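Local coordinates for protein cellulase (Clostridium cellulovorans, PDB 6UI3) that probably cleaves beta-1,4-glucan chains such as cellulose internally, this chain being the family 5 glycoside hydrolase catalytic domain of a larger multidomain protein, at residues T9-L14 with Y141-I146; K21-G26 with F60-I65. One frame throughout, in Å; residues are numbered along the deposited sequence. Where two conformers were deposited one is given.

Contact 1: residues T9-L14 with Y141-I146; sequences TEMRGL and YSDKLI
Asp-143 OD2 is the best-held atom here, gripped by three donors: the backbone N of Arg-12, NE of the same residue, and water 2, which also takes the N-H of Leu-14. The two arginine donors reach OD2 differently. Arg-12 NE lies 2.8 Å from Asp-143 OD2 and donates to the syn lone pair of that oxygen, whereas the amide N of Arg-12, 2.9 Å from Asp-143 OD2, comes from above the carboxylate plane. Asp-143 OD1 takes Arg-12 NH2 at 2.9 Å, again from above. The salt bridge is therefore side-on, through NE and NH2, but guanidinium and carboxylate are turned 54° apart. A bend at chi3 (-79°) turns NE and NH2 toward the carboxylate, and Leu-14 CD1 covers one guanidinium face.

The backbone fixes the aspartate in turn: Asp-143 N bonds to Glu-10 O at 2.9 Å, nearly along the C=O axis. Asp-143 follows Ser-142, whose OG accepts from Lys-144 N in an ST turn, within a type I turn from Ser-142 to Leu-145. Met-11 doubles back so that CE rests 3.7 Å from Asp-143 CB. Water 1 joins Glu-10 OE1, Asp-143 OD1 and Lys-144 NZ. That ammonium stands 3.9 Å from Arg-12 NH2, a repulsion probably offset by the carboxylate of Asp-143 and by Asp-99, which forms a salt bridge with Lys-144 NZ.

The contact sits at the N-terminal end of the barrel strands, where the loop leading to helix 16-21 meets the turn before strand 145-148. Helix 82-96 packs against Tyr-141 and Lys-144, and Tyr-101 of strand 101-105 bonds to Arg-12 NH2.

Contact 2: residues K21-G26 with F60-I65; sequences KDMKIG and FNTVRI
Strands 25-29 and 62-65 are the first two of the TIM barrel, joined by helix 49-58 in a beta-alpha-beta unit, and they start here side by side and parallel. Around their entry the side chains meet at varied angles. Ile-25 and Phe-60 cross at about a right angle, with Ile-25 CG2 3.7 Å from Phe-60 CD2, while the ring turns its edge to Gly-26 O; helix 329-339 packs against Ile-25 as well. Met-23 runs obliquely across Thr-62, its chain bent at chi3 so that CE comes to 3.9 Å from Thr-62 CG2.

Lys-24 and Asn-61 also cross obliquely. With positive phi (67°), Lys-24 is where the chain leaves helical geometry and heads into strand 25-29, and its NZ folds back to Asp-22, bonding to the backbone O and forming a salt bridge with OD1. Asp-22 OD2 is held by Tyr-101 and by water 3, which accepts from Asn-61 ND2. In the backbone, Asn-61 N points almost straight along the C=O of Ile-25, 2.8 Å from Ile-25 O. Met-23 O receives two donors: a weak bond from Asn-61 ND2, and the hydroxyl of Thr-62, whose OG1 sits 2.8 Å from Met-23 O, above the carbonyl plane.

From the N terminus, the chain first passes through residues 9-14, then turns through helix 16-21 into strand 25-29. Helix 49-58 carries it on to strand 62-65, and contact 2 closes this short first beta-alpha-beta loop. Contact 1 closes much later, when the chain reaches 141-146 at the start of the fourth strand, so the smaller loop lies wholly within the larger. The third strand, 101-105, separates the second and fourth in the barrel, and its Tyr-101 touches both contacts. Their centres are 14 Å apart, yet they meet directly: Arg-12 NH1 reaches Asp-22 OD2 in a long, weak ion pair, and Ile-146 CD1 packs on Met-23 CE.

Contact 1: residues T9-L14 with Y141-I146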
# COMPACT_ATOMS: atom_id res chain seq x y z
N THR A 9 2.83 -2.17 -22.01
CA THR A 9 1.47 -1.74 -22.26
C THR A 9 0.45 -2.87 -22.18
O THR A 9 -0.74 -2.61 -22.35
CB THR A 9 1.38 -1.10 -23.65
OG1 THR A 9 1.82 -2.06 -24.63
CG2 THR A 9 2.28 0.12 -23.77
N GLU A 10 0.88 -4.10 -21.90
CA GLU A 10 -0.00 -5.26 -22.00
C GLU A 10 -1.20 -5.13 -21.06
O GLU A 10 -1.04 -4.92 -19.85
CB GLU A 10 0.77 -6.53 -21.63
CG GLU A 10 -0.10 -7.80 -21.63
CD GLU A 10 0.64 -9.04 -21.15
OE1 GLU A 10 1.27 -9.01 -20.07
OE2 GLU A 10 0.59 -10.06 -21.87
N MET A 11 -2.38 -5.36 -21.60
CA MET A 11 -3.61 -5.41 -20.81
C MET A 11 -4.23 -6.78 -21.03
O MET A 11 -4.80 -7.05 -22.09
CB MET A 11 -4.55 -4.28 -21.21
CG MET A 11 -5.93 -4.33 -20.55
SD MET A 11 -5.91 -4.53 -18.76
CE MET A 11 -5.24 -2.98 -18.22
N ARG A 12 -4.09 -7.66 -20.05
CA ARG A 12 -4.68 -8.99 -20.16
C ARG A 12 -6.19 -8.98 -19.97
O ARG A 12 -6.85 -9.94 -20.37
CB ARG A 12 -4.04 -9.94 -19.13
CG ARG A 12 -2.56 -10.26 -19.38
CD ARG A 12 -1.92 -10.91 -18.16
NE ARG A 12 -1.61 -9.89 -17.15
CZ ARG A 12 -1.06 -10.11 -15.96
NH1 ARG A 12 -0.76 -11.33 -15.55
NH2 ARG A 12 -0.78 -9.10 -15.18
N GLY A 13 -6.74 -7.94 -19.35
CA GLY A 13 -8.15 -7.91 -19.03
C GLY A 13 -8.56 -8.88 -17.94
O GLY A 13 -9.68 -9.40 -17.96
N LEU A 14 -7.66 -9.15 -17.00
CA LEU A 14 -7.97 -10.05 -15.89
C LEU A 14 -9.05 -9.47 -14.99
O LEU A 14 -9.12 -8.26 -14.76
CB LEU A 14 -6.72 -10.27 -15.04
CG LEU A 14 -5.49 -10.89 -15.71
CD1 LEU A 14 -4.39 -11.12 -14.68
CD2 LEU A 14 -5.81 -12.21 -16.41
N TYR A 141 -0.26 2.38 -19.72
CA TYR A 141 0.59 1.44 -19.02
C TYR A 141 -0.11 0.10 -18.81
O TYR A 141 -1.33 0.02 -18.68
CB TYR A 141 1.01 2.04 -17.67
CG TYR A 141 2.31 2.81 -17.74
CD1 TYR A 141 2.41 3.99 -18.48
CD2 TYR A 141 3.44 2.32 -17.12
CE1 TYR A 141 3.62 4.65 -18.58
CE2 TYR A 141 4.63 2.97 -17.20
CZ TYR A 141 4.73 4.13 -17.93
OH TYR A 141 5.96 4.76 -18.03
N SER A 142 0.71 -0.95 -18.75
CA SER A 142 0.22 -2.31 -18.59
C SER A 142 -0.55 -2.49 -17.29
O SER A 142 -0.52 -1.67 -16.37
CB SER A 142 1.40 -3.28 -18.57
OG SER A 142 2.04 -3.26 -17.30
N ASP A 143 -1.23 -3.64 -17.21
CA ASP A 143 -2.02 -4.05 -16.06
C ASP A 143 -1.19 -4.36 -14.83
O ASP A 143 -1.77 -4.63 -13.78
CB ASP A 143 -2.95 -5.23 -16.41
CG ASP A 143 -2.21 -6.48 -16.85
OD1 ASP A 143 -0.99 -6.61 -16.62
OD2 ASP A 143 -2.87 -7.37 -17.44
N LYS A 144 0.14 -4.31 -14.92
CA LYS A 144 0.94 -4.46 -13.71
C LYS A 144 1.06 -3.16 -12.92
O LYS A 144 1.52 -3.20 -11.78
CB LYS A 144 2.30 -5.07 -14.04
CG LYS A 144 2.16 -6.55 -14.39
CD LYS A 144 3.40 -7.35 -14.08
CE LYS A 144 3.18 -8.83 -14.33
NZ LYS A 144 3.06 -9.11 -15.77
N LEU A 145 0.60 -2.04 -13.46
CA LEU A 145 0.45 -0.80 -12.71
C LEU A 145 -0.94 -0.74 -12.10
O LEU A 145 -1.95 -0.83 -12.82
CB LEU A 145 0.69 0.40 -13.62
CG LEU A 145 0.47 1.78 -12.98
CD1 LEU A 145 1.43 2.02 -11.84
CD2 LEU A 145 0.63 2.86 -14.04
N ILE A 146 -1.00 -0.56 -10.79
CA ILE A 146 -2.22 -0.52 -10.00
C ILE A 146 -2.29 0.84 -9.31
O ILE A 146 -1.25 1.38 -8.91
CB ILE A 146 -2.15 -1.64 -8.94
CG1 ILE A 146 -2.05 -3.03 -9.59
CG2 ILE A 146 -3.33 -1.54 -7.95
CD1 ILE A 146 -1.62 -4.12 -8.62
O HOH W 1 1.35 -7.63 -17.67
O HOH W 2 -5.54 -7.36 -16.65

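Contact 2: residues K21-G26 with F60-I65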
# COMPACT_ATOMS: atom_id res chain seq x y z
N LYS A 21 -4.71 -12.52 -7.42
CA LYS A 21 -4.09 -13.83 -7.26
C LYS A 21 -2.66 -13.84 -7.79
O LYS A 21 -1.82 -14.59 -7.27
CB LYS A 21 -4.94 -14.88 -7.98
CG LYS A 21 -4.39 -16.30 -7.95
CD LYS A 21 -5.44 -17.33 -8.40
CE LYS A 21 -5.87 -17.15 -9.87
NZ LYS A 21 -4.86 -17.60 -10.87
N ASP A 22 -2.37 -13.03 -8.81
CA ASP A 22 -1.05 -13.01 -9.44
C ASP A 22 -0.03 -12.14 -8.71
O ASP A 22 1.15 -12.17 -9.07
CB ASP A 22 -1.20 -12.53 -10.89
CG ASP A 22 -0.01 -12.88 -11.75
OD1 ASP A 22 0.39 -14.06 -11.75
OD2 ASP A 22 0.50 -11.98 -12.44
N MET A 23 -0.44 -11.38 -7.68
CA MET A 23 0.45 -10.38 -7.08
C MET A 23 1.54 -10.98 -6.18
O MET A 23 2.65 -10.44 -6.11
CB MET A 23 -0.38 -9.37 -6.29
CG MET A 23 -1.13 -8.42 -7.18
SD MET A 23 -2.24 -7.30 -6.33
CE MET A 23 -1.10 -6.26 -5.43
N LYS A 24 1.24 -12.04 -5.46
CA LYS A 24 2.24 -12.85 -4.67
C LYS A 24 2.81 -12.02 -3.50
O LYS A 24 2.04 -11.36 -2.79
CB LYS A 24 3.26 -13.50 -5.57
CG LYS A 24 2.60 -14.26 -6.71
CD LYS A 24 3.61 -15.00 -7.57
CE LYS A 24 2.97 -15.58 -8.82
NZ LYS A 24 2.72 -14.53 -9.86
N ILE A 25 4.14 -12.07 -3.24
CA ILE A 25 4.80 -11.43 -2.10
C ILE A 25 5.21 -10.01 -2.48
O ILE A 25 5.80 -9.82 -3.56
CB ILE A 25 6.05 -12.26 -1.71
CG1 ILE A 25 5.67 -13.72 -1.43
CG2 ILE A 25 6.77 -11.64 -0.52
CD1 ILE A 25 6.85 -14.64 -1.24
N GLY A 26 4.99 -9.03 -1.60
CA GLY A 26 5.24 -7.65 -1.93
C GLY A 26 5.98 -6.86 -0.86
O GLY A 26 6.32 -7.35 0.22
N PHE A 60 10.42 -11.23 -4.40
CA PHE A 60 9.29 -10.30 -4.39
C PHE A 60 8.74 -10.10 -5.80
O PHE A 60 9.48 -10.12 -6.79
CB PHE A 60 9.72 -8.95 -3.81
CG PHE A 60 10.06 -9.01 -2.35
CD1 PHE A 60 11.37 -9.17 -1.93
CD2 PHE A 60 9.07 -8.90 -1.38
CE1 PHE A 60 11.67 -9.25 -0.57
CE2 PHE A 60 9.37 -8.97 -0.03
CZ PHE A 60 10.67 -9.13 0.36
N ASN A 61 7.43 -9.86 -5.87
CA ASN A 61 6.73 -9.71 -7.14
C ASN A 61 5.94 -8.42 -7.27
O ASN A 61 5.45 -8.13 -8.37
CB ASN A 61 5.75 -10.88 -7.31
CG ASN A 61 5.35 -11.12 -8.73
OD1 ASN A 61 6.21 -11.26 -9.60
ND2 ASN A 61 4.05 -11.22 -8.97
N THR A 62 5.77 -7.66 -6.18
CA THR A 62 4.95 -6.45 -6.15
C THR A 62 5.65 -5.39 -5.31
O THR A 62 6.13 -5.70 -4.20
CB THR A 62 3.58 -6.76 -5.52
OG1 THR A 62 2.83 -7.63 -6.35
CG2 THR A 62 2.77 -5.48 -5.30
N VAL A 63 5.70 -4.16 -5.81
CA VAL A 63 6.23 -3.02 -5.07
C VAL A 63 5.19 -1.92 -5.01
O VAL A 63 4.70 -1.44 -6.05
CB VAL A 63 7.54 -2.48 -5.67
CG1 VAL A 63 7.97 -1.21 -4.94
CG2 VAL A 63 8.65 -3.53 -5.61
N ARG A 64 4.88 -1.46 -3.81
CA ARG A 64 4.04 -0.28 -3.59
C ARG A 64 4.93 0.93 -3.40
O ARG A 64 5.96 0.85 -2.70
CB ARG A 64 3.11 -0.48 -2.41
CG ARG A 64 2.21 0.70 -2.09
CD ARG A 64 1.03 0.24 -1.25
NE ARG A 64 0.10 1.25 -0.78
CZ ARG A 64 0.17 1.89 0.39
NH1 ARG A 64 1.19 1.70 1.20
NH2 ARG A 64 -0.81 2.70 0.74
N ILE A 65 4.57 2.02 -4.07
CA ILE A 65 5.36 3.24 -4.13
C ILE A 65 4.55 4.39 -3.52
O ILE A 65 3.78 5.06 -4.24
CB ILE A 65 5.77 3.57 -5.57
CG1 ILE A 65 6.52 2.40 -6.21
CG2 ILE A 65 6.61 4.83 -5.62
CD1 ILE A 65 6.55 2.47 -7.72
O HOH W 3 3.27 -12.13 -11.63
O HOH W 4 5.69 -14.31 -10.30